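Local coordinates for protein ParB-C (Sulfolobus sp. NOB8H2, PDB 4RS7) that serves in archaeal plasmid DNA segregation as the histone-like C-terminal part of a ParB partition protein and probably binds DNA, at the interface of chains A and B. Residues are numbered along the deposited sequence; one frame, centred on the assembly and turned at random. Chains: chain A/B, ParB-C.

The interface of chains A and B. Residues chain A 43-44, 47-48; chain B 33, 36-37, 40.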
loop_
_atom_site.group_PDB
_atom_site.type_symbol
_atom_site.label_atom_id
_atom_site.label_comp_id
_atom_site.label_asym_id
_atom_site.label_seq_id
_atom_site.Cartn_x
_atom_site.Cartn_y
_atom_site.Cartn_z
ATOM N N GLN A 43 4.943 -3.865 5.735
ATOM C CA GLN A 43 5.459 -2.911 6.723
ATOM C C GLN A 43 4.352 -2.030 7.286
ATOM O O GLN A 43 4.331 -1.715 8.479
ATOM C CB GLN A 43 6.564 -2.044 6.110
ATOM C CG GLN A 43 7.866 -2.798 5.895
ATOM C CD GLN A 43 8.754 -2.174 4.833
ATOM O OE1 GLN A 43 8.604 -1.000 4.481
ATOM N NE2 GLN A 43 9.686 -2.964 4.312
ATOM N N ALA A 44 3.433 -1.634 6.414
ATOM C CA ALA A 44 2.272 -0.857 6.817
ATOM C C ALA A 44 1.365 -1.664 7.743
ATOM O O ALA A 44 0.885 -1.149 8.751
ATOM C CB ALA A 44 1.507 -0.382 5.591
ATOM N N LEU A 47 2.969 -1.799 11.200
ATOM C CA LEU A 47 2.770 -0.575 11.969
ATOM C C LEU A 47 1.372 -0.563 12.579
ATOM O O LEU A 47 1.207 -0.249 13.753
ATOM C CB LEU A 47 2.986 0.670 11.106
ATOM C CG LEU A 47 2.750 2.017 11.806
ATOM C CD1 LEU A 47 3.611 2.133 13.052
ATOM C CD2 LEU A 47 3.015 3.179 10.862
ATOM N N TRP A 48 0.368 -0.914 11.778
ATOM C CA TRP A 48 -1.004 -0.993 12.277
ATOM C C TRP A 48 -1.099 -1.890 13.511
ATOM O O TRP A 48 -1.561 -1.456 14.563
ATOM C CB TRP A 48 -1.952 -1.507 11.194
ATOM C CG TRP A 48 -3.353 -1.716 11.684
ATOM C CD1 TRP A 48 -3.955 -2.910 11.967
ATOM C CD2 TRP A 48 -4.327 -0.701 11.958
ATOM N NE1 TRP A 48 -5.248 -2.700 12.394
ATOM C CE2 TRP A 48 -5.500 -1.353 12.396
ATOM C CE3 TRP A 48 -4.323 0.695 11.870
ATOM C CZ2 TRP A 48 -6.657 -0.655 12.744
ATOM C CZ3 TRP A 48 -5.478 1.389 12.221
ATOM C CH2 TRP A 48 -6.625 0.713 12.654
ATOM N N ILE B 33 0.070 8.141 13.340
ATOM C CA ILE B 33 0.135 6.909 12.561
ATOM C C ILE B 33 -0.417 7.119 11.147
ATOM O O ILE B 33 0.177 6.669 10.162
ATOM C CB ILE B 33 -0.610 5.763 13.261
ATOM C CG1 ILE B 33 0.038 5.470 14.616
ATOM C CG2 ILE B 33 -0.603 4.522 12.396
ATOM C CD1 ILE B 33 1.493 5.080 14.514
ATOM N N ASN B 36 2.133 8.706 9.198
ATOM C CA ASN B 36 3.228 7.757 9.034
ATOM C C ASN B 36 2.915 6.742 7.933
ATOM O O ASN B 36 3.784 6.380 7.137
ATOM C CB ASN B 36 3.485 7.039 10.362
ATOM C CG ASN B 36 4.905 6.528 10.497
ATOM O OD1 ASN B 36 5.605 6.300 9.504
ATOM N ND2 ASN B 36 5.340 6.337 11.739
HETATM N N MSE B 37 1.668 6.286 7.884
HETATM C CA MSE B 37 1.246 5.339 6.853
HETATM C C MSE B 37 1.497 5.892 5.458
HETATM O O MSE B 37 1.911 5.157 4.567
HETATM C CB MSE B 37 -0.233 4.978 7.007
HETATM C CG MSE B 37 -0.534 4.110 8.214
HETATM SE SE MSE B 37 0.192 2.294 8.045
HETATM C CE MSE B 37 -0.304 1.640 9.804
ATOM N N ILE B 40 5.100 5.294 4.420
ATOM C CA ILE B 40 5.393 3.901 4.082
ATOM C C ILE B 40 4.912 3.559 2.674
ATOM O O ILE B 40 5.685 3.064 1.853
ATOM C CB ILE B 40 4.778 2.924 5.109
ATOM C CG1 ILE B 40 5.439 3.129 6.479
ATOM C CG2 ILE B 40 4.913 1.466 4.629
ATOM C CD1 ILE B 40 4.777 2.371 7.614
#
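The backbone carbonyl oxygen O of A:Ala44 is met across the interface by the far end of B:Met37, with the methyl CE at 3.2 Å and the selenium behind it. This is a selenomethionine, presumably introduced for phasing. The same CE also lies 3.3 Å from the backbone N of A:Trp48, so the methyl lies over the backbone between the carbonyl of A:Ala44 and the N-H of A:Trp48, one turn on. A turn about the CB-CG bond (chi2 -69°) brings the end of B:Met37 toward helix 24-50 of chain A, and the selenium packs on the CB of A:Ala44. That small methyl probably allows the close approach of the two helices here and also receives the CG2 branch of B:Ile40, 4.0 Å from CB.

A:Leu47 buries more surface against the partner than any other residue of the patch, 80 Å². Its chi1 of 178° swings CG away from the backbone N and sends the two methyls into chain B, CD1 toward B:Ile33 and CD2 among B:Asn36, B:Met37 and B:Ile40. CD2 caps one face of the B:Asn36 side-chain amide, 3.9 Å from its CG. It also meets CD1 of B:Ile40 at 3.8 Å. CD1 of the leucine goes to CD1 of B:Ile33 at 3.9 Å, the two side chains passing in opposite directions. Its CB and CG rest on the B:Met37 methyl. Trimming A:Leu47 to an alanine would probably open a gap between B:Ile33, B:Asn36 and B:Ile40, and leave the amide face without its apolar cover.

A:Trp48 adds its CB beside the same methyl, and A:Gln43 only brushes B:Ile40 with its CB. The patch lies where helix 24-50 of chain A runs antiparallel to helix 24-49 of chain B; its twofold twin repeats the packing, probably as part of a histone-like dimer.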